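Local coordinates for glycoside hydrolase (PDB 6ORH), which probably hydrolyses alpha-L-fucosidic linkages as a family 29 glycoside hydrolase, and carries a galactose-binding-like domain beside its catalytic barrel, at residues F376-L381 with L418-V423; V396-D401 with A422-Q427. The protein carries 2 engineered substitutions. All blocks are in the same frame, centred on the assembly; numbering follows the deposited sequence.

Interaction 1: F376-L381 with L418-V423; sequences FDVIEL and LLRGAV
Glu380 and Leu418 lie side by side across two antiparallel strands, their side chains pointing the same way. The methyl CD2 of Leu418 sits beside CB of Glu380 at 3.5 Å, with CG and OE1 of Glu380 each 3.8 Å from the same methyl. Glu380 can offer this flank because CG stands anti to the backbone N (chi1 173°) and the chain stays extended beyond it. Its carboxylate is paired elsewhere, OE2 with Arg382 and Lys444 and OE1 with the hydroxyl of Tyr448. Val378 and Arg420 form the next pair on the same face, with CG2 of Val378 3.9 Å from CG of Arg420. The arginine then bends at chi3 (-65°), and its guanidinium, leading away from Val378, forms a salt bridge with Glu280 and a cation-pi contact with Phe283. On the other face Ile379 and Leu419 cross obliquely, CG2 of Ile379 resting 3.8 Å from CB of Leu419. The backbones of this pair are joined in both directions: Ile379 N to Leu419 O at 2.9 Å, and Leu419 N to Ile379 O at 2.8 Å. Two residues on along each strand, Gly421 N donates to Asp377 O at 3.0 Å, where the chain turns a corner at Asp377. Asp377 packs through CB, 3.8 Å from CA of Val423, while OD2 bonds Thr450 OG1. Asp377 and Val378 together face Tyr448 on strand 441-448, forming a classic beta bulge within an antiparallel sheet of the F5/8 type C, galactose-binding-like beta-sandwich.

Interaction 2: V396-D401 with A422-Q427; sequences VQVEVD and AVVEAQ
Val424 lays its CG2 methyl against the CG2 methyls of two valines of strand 396-400, bringing together the two sheets of a galactose-binding-like beta-sandwich. This methyl lies 3.9 Å from CG2 of Val400 and 4.1 Å from CG2 of Val398. Val398 and Val424 approach tip to tip, whereas Val400 passes Val424 at a slant. The position of the shared methyl follows from chi1 of Val424, which leaves CG2 anti to the backbone N. Further along, CB of Ala426 faces CB of Val398 at 4.3 Å; the small side chain also comes up to the carbonyl oxygen of Glu399. The strand axes make an angle of 60° and come no nearer than 7.1 Å, too far for direct backbone pairing and consistent with packing of one sheet on the other. Strand 396-400 is held within its own sheet: Val398 and Glu399 bond through the backbone to Gln405 and Lys428, respectively. The side chains of Phe376 and Ile429 extend the apolar layer beside Val424 and Val398. Near Ala426 two waters bridge the backbones. Both donate to Glu399 O, so that this one carbonyl oxygen accepts two bonds. One water receives the N-H of Gln427 at 2.9 Å, and the other donates its second proton to Glu425 O, also at 2.9 Å.

In the fold
Strand 417-426 belongs to both contacts, which share Ala422 and Val423 and have centres 10 Å apart. Along the chain, strand 378-382 comes first, strand 391-400 follows, and the shared strand comes last. Interaction 1 is pairing within one five-stranded antiparallel sheet; interaction 2 joins that sheet to the other, to which strand 391-400 belongs. Phe376 bridges them: its ring atom CZ packs 3.8 Å from CG1 of Val398, and its carbonyl oxygen probably accepts a hydrogen bond from Val424 N. Ile379 likewise reaches Val396. One strand thus contributes to a sheet and to the sandwich interior of this carbohydrate-binding-type domain, which holds a bound sugar at Val403, Trp404 and Gln405.

Interaction 1: F376-L381 with L418-V423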
loop_
_atom_site.group_PDB
_atom_site.type_symbol
_atom_site.label_atom_id
_atom_site.label_comp_id
_atom_site.label_asym_id
_atom_site.label_seq_id
_atom_site.Cartn_x
_atom_site.Cartn_y
_atom_site.Cartn_z
ATOM N N PHE A 376 10.523 -6.764 -18.312
ATOM C CA PHE A 376 10.449 -7.058 -16.886
ATOM C C PHE A 376 9.330 -6.243 -16.239
ATOM O O PHE A 376 8.812 -5.283 -16.821
ATOM C CB PHE A 376 11.811 -6.819 -16.233
ATOM C CG PHE A 376 12.326 -5.411 -16.439
ATOM C CD1 PHE A 376 11.955 -4.384 -15.584
ATOM C CD2 PHE A 376 13.178 -5.123 -17.494
ATOM C CE1 PHE A 376 12.423 -3.092 -15.779
ATOM C CE2 PHE A 376 13.644 -3.830 -17.696
ATOM C CZ PHE A 376 13.263 -2.818 -16.837
ATOM N N ASP A 377 8.937 -6.642 -15.019
ATOM C CA ASP A 377 7.934 -5.917 -14.262
ATOM C C ASP A 377 8.217 -6.014 -12.762
ATOM O O ASP A 377 7.365 -5.607 -11.976
ATOM C CB ASP A 377 6.501 -6.375 -14.557
ATOM C CG ASP A 377 6.223 -7.862 -14.340
ATOM O OD1 ASP A 377 7.168 -8.638 -14.051
ATOM O OD2 ASP A 377 5.067 -8.246 -14.551
ATOM N N VAL A 378 9.389 -6.550 -12.397
ATOM C CA VAL A 378 9.776 -6.620 -10.988
ATOM C C VAL A 378 11.237 -6.223 -10.841
ATOM O O VAL A 378 12.109 -6.766 -11.518
ATOM C CB VAL A 378 9.573 -8.017 -10.375
ATOM C CG1 VAL A 378 9.881 -7.965 -8.866
ATOM C CG2 VAL A 378 8.164 -8.535 -10.601
ATOM N N ILE A 379 11.528 -5.339 -9.874
ATOM C CA ILE A 379 12.907 -5.108 -9.464
ATOM C C ILE A 379 13.087 -5.614 -8.025
ATOM O O ILE A 379 12.179 -5.466 -7.224
ATOM C CB ILE A 379 13.333 -3.629 -9.637
ATOM C CG1 ILE A 379 14.844 -3.458 -9.443
ATOM C CG2 ILE A 379 12.515 -2.720 -8.703
ATOM C CD1 ILE A 379 15.430 -2.084 -9.806
ATOM N N GLU A 380 14.222 -6.273 -7.747
ATOM C CA GLU A 380 14.579 -6.694 -6.388
ATOM C C GLU A 380 15.836 -5.947 -5.943
ATOM O O GLU A 380 16.827 -5.855 -6.680
ATOM C CB GLU A 380 14.808 -8.216 -6.346
ATOM C CG GLU A 380 15.359 -8.686 -4.980
ATOM C CD GLU A 380 15.688 -10.174 -4.957
ATOM O OE1 GLU A 380 15.029 -10.932 -5.681
ATOM O OE2 GLU A 380 16.602 -10.569 -4.191
ATOM N N LEU A 381 15.814 -5.391 -4.714
ATOM C CA LEU A 381 16.968 -4.743 -4.107
ATOM C C LEU A 381 17.193 -5.428 -2.757
ATOM O O LEU A 381 16.208 -5.818 -2.109
ATOM C CB LEU A 381 16.631 -3.262 -3.858
ATOM C CG LEU A 381 16.177 -2.423 -5.059
ATOM C CD1 LEU A 381 15.843 -1.000 -4.601
ATOM C CD2 LEU A 381 17.243 -2.390 -6.142
ATOM N N LEU A 418 10.943 -6.442 -3.133
ATOM C CA LEU A 418 10.459 -6.609 -4.498
ATOM C C LEU A 418 9.588 -5.397 -4.769
ATOM O O LEU A 418 8.827 -4.943 -3.901
ATOM C CB LEU A 418 9.670 -7.916 -4.629
ATOM C CG LEU A 418 10.481 -9.167 -4.319
ATOM C CD1 LEU A 418 9.571 -10.408 -4.291
ATOM C CD2 LEU A 418 11.603 -9.354 -5.338
ATOM N N LEU A 419 9.832 -4.759 -5.904
ATOM C CA LEU A 419 8.930 -3.696 -6.290
ATOM C C LEU A 419 8.408 -3.926 -7.715
ATOM O O LEU A 419 9.207 -4.025 -8.639
ATOM C CB LEU A 419 9.720 -2.390 -6.195
ATOM C CG LEU A 419 8.924 -1.144 -6.559
ATOM C CD1 LEU A 419 7.871 -0.847 -5.481
ATOM C CD2 LEU A 419 9.899 0.023 -6.684
ATOM N N ARG A 420 7.083 -4.023 -7.856
ATOM C CA ARG A 420 6.468 -4.270 -9.153
ATOM C C ARG A 420 6.153 -2.946 -9.828
ATOM O O ARG A 420 5.919 -1.924 -9.175
ATOM C CB ARG A 420 5.175 -5.070 -9.001
ATOM C CG ARG A 420 5.444 -6.527 -8.652
ATOM C CD ARG A 420 4.149 -7.280 -8.413
ATOM N NE ARG A 420 3.440 -6.781 -7.247
ATOM C CZ ARG A 420 2.211 -7.151 -6.878
ATOM N NH1 ARG A 420 1.539 -8.051 -7.581
ATOM N NH2 ARG A 420 1.675 -6.669 -5.777
ATOM N N GLY A 421 6.160 -3.013 -11.158
ATOM C CA GLY A 421 5.747 -1.901 -11.993
ATOM C C GLY A 421 5.030 -2.460 -13.211
ATOM O O GLY A 421 4.894 -3.677 -13.338
ATOM N N ALA A 422 4.580 -1.559 -14.091
ATOM C CA ALA A 422 4.028 -1.959 -15.374
ATOM C C ALA A 422 5.093 -2.712 -16.164
ATOM O O ALA A 422 6.276 -2.371 -16.119
ATOM C CB ALA A 422 3.582 -0.731 -16.126
ATOM N N VAL A 423 4.661 -3.732 -16.904
ATOM C CA VAL A 423 5.578 -4.483 -17.742
ATOM C C VAL A 423 6.182 -3.513 -18.761
ATOM O O VAL A 423 5.454 -2.732 -19.366
ATOM C CB VAL A 423 4.858 -5.668 -18.418
ATOM C CG1 VAL A 423 3.612 -5.211 -19.156
ATOM C CG2 VAL A 423 5.793 -6.442 -19.336
#

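Interaction 2: V396-D401 with A422-Q427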
loop_
_atom_site.group_PDB
_atom_site.type_symbol
_atom_site.label_atom_id
_atom_site.label_comp_id
_atom_site.label_asym_id
_atom_site.label_seq_id
_atom_site.Cartn_x
_atom_site.Cartn_y
_atom_site.Cartn_z
ATOM N N VAL A 396 12.794 4.131 -8.747
ATOM C CA VAL A 396 13.366 3.409 -9.871
ATOM C C VAL A 396 12.797 4.031 -11.142
ATOM O O VAL A 396 11.608 4.327 -11.230
ATOM C CB VAL A 396 12.962 1.926 -9.780
ATOM C CG1 VAL A 396 13.495 1.143 -10.978
ATOM C CG2 VAL A 396 13.531 1.308 -8.513
ATOM N N GLN A 397 13.663 4.216 -12.149
ATOM C CA GLN A 397 13.184 4.723 -13.424
ATOM C C GLN A 397 13.715 3.841 -14.547
ATOM O O GLN A 397 14.704 3.133 -14.372
ATOM C CB GLN A 397 13.670 6.149 -13.699
ATOM C CG GLN A 397 13.656 7.066 -12.493
ATOM C CD GLN A 397 14.263 8.374 -12.915
ATOM O OE1 GLN A 397 15.367 8.411 -13.456
ATOM N NE2 GLN A 397 13.511 9.444 -12.725
ATOM N N VAL A 398 13.039 3.904 -15.695
ATOM C CA VAL A 398 13.456 3.157 -16.874
ATOM C C VAL A 398 13.429 4.103 -18.071
ATOM O O VAL A 398 12.573 4.977 -18.136
ATOM C CB VAL A 398 12.587 1.909 -17.092
ATOM C CG1 VAL A 398 12.832 0.873 -15.990
ATOM C CG2 VAL A 398 11.106 2.243 -17.172
ATOM N N GLU A 399 14.406 3.958 -18.970
ATOM C CA GLU A 399 14.430 4.826 -20.143
ATOM C C GLU A 399 13.570 4.215 -21.249
ATOM O O GLU A 399 13.789 3.072 -21.641
ATOM C CB GLU A 399 15.865 5.047 -20.611
ATOM C CG GLU A 399 15.955 6.149 -21.674
ATOM C CD GLU A 399 17.379 6.435 -22.134
ATOM O OE1 GLU A 399 18.167 5.480 -22.222
ATOM O OE2 GLU A 399 17.705 7.627 -22.359
ATOM N N VAL A 400 12.604 5.007 -21.736
ATOM C CA VAL A 400 11.653 4.566 -22.740
ATOM C C VAL A 400 11.647 5.627 -23.828
ATOM O O VAL A 400 11.220 6.767 -23.599
ATOM C CB VAL A 400 10.248 4.332 -22.153
ATOM C CG1 VAL A 400 9.249 3.937 -23.233
ATOM C CG2 VAL A 400 10.271 3.296 -21.038
ATOM N N ASP A 401 12.179 5.244 -24.997
ATOM C CA ASP A 401 12.213 6.138 -26.140
ATOM C C ASP A 401 12.925 7.439 -25.776
ATOM O O ASP A 401 12.480 8.523 -26.152
ATOM C CB ASP A 401 10.796 6.399 -26.658
ATOM C CG ASP A 401 10.343 5.334 -27.629
ATOM O OD1 ASP A 401 10.871 5.334 -28.759
ATOM O OD2 ASP A 401 9.496 4.499 -27.237
ATOM N N ALA A 422 4.580 -1.559 -14.091
ATOM C CA ALA A 422 4.028 -1.959 -15.374
ATOM C C ALA A 422 5.093 -2.712 -16.164
ATOM O O ALA A 422 6.276 -2.371 -16.119
ATOM C CB ALA A 422 3.582 -0.731 -16.126
ATOM N N VAL A 423 4.661 -3.732 -16.904
ATOM C CA VAL A 423 5.578 -4.483 -17.742
ATOM C C VAL A 423 6.182 -3.513 -18.761
ATOM O O VAL A 423 5.454 -2.732 -19.366
ATOM C CB VAL A 423 4.858 -5.668 -18.418
ATOM C CG1 VAL A 423 3.612 -5.211 -19.156
ATOM C CG2 VAL A 423 5.793 -6.442 -19.336
ATOM N N VAL A 424 7.510 -3.538 -18.902
ATOM C CA VAL A 424 8.244 -2.585 -19.726
ATOM C C VAL A 424 9.357 -3.334 -20.452
ATOM O O VAL A 424 9.915 -4.300 -19.935
ATOM C CB VAL A 424 8.765 -1.385 -18.904
ATOM C CG1 VAL A 424 9.807 -1.776 -17.865
ATOM C CG2 VAL A 424 9.338 -0.301 -19.799
ATOM N N GLU A 425 9.650 -2.898 -21.690
ATOM C CA GLU A 425 10.828 -3.362 -22.406
ATOM C C GLU A 425 11.855 -2.234 -22.391
ATOM O O GLU A 425 11.570 -1.132 -22.876
ATOM C CB GLU A 425 10.475 -3.774 -23.842
ATOM C CG GLU A 425 11.654 -4.373 -24.598
ATOM C CD GLU A 425 11.347 -4.826 -26.023
ATOM O OE1 GLU A 425 10.780 -4.022 -26.773
ATOM O OE2 GLU A 425 11.644 -5.986 -26.361
ATOM N N ALA A 426 13.025 -2.500 -21.788
ATOM C CA ALA A 426 14.007 -1.453 -21.559
ATOM C C ALA A 426 15.396 -2.053 -21.405
ATOM O O ALA A 426 15.554 -3.231 -21.077
ATOM C CB ALA A 426 13.621 -0.606 -20.362
ATOM N N GLN A 427 16.397 -1.215 -21.655
ATOM C CA GLN A 427 17.781 -1.616 -21.560
ATOM C C GLN A 427 18.469 -0.866 -20.422
ATOM O O GLN A 427 19.466 -1.354 -19.888
ATOM C CB GLN A 427 18.476 -1.323 -22.891
ATOM C CG GLN A 427 19.955 -1.670 -22.872
ATOM C CD GLN A 427 20.530 -1.709 -24.269
ATOM O OE1 GLN A 427 19.817 -1.950 -25.247
ATOM N NE2 GLN A 427 21.819 -1.440 -24.345
HETATM O O HOH W 1 16.113 1.636 -22.036
HETATM O O HOH W 2 13.020 1.223 -23.588
#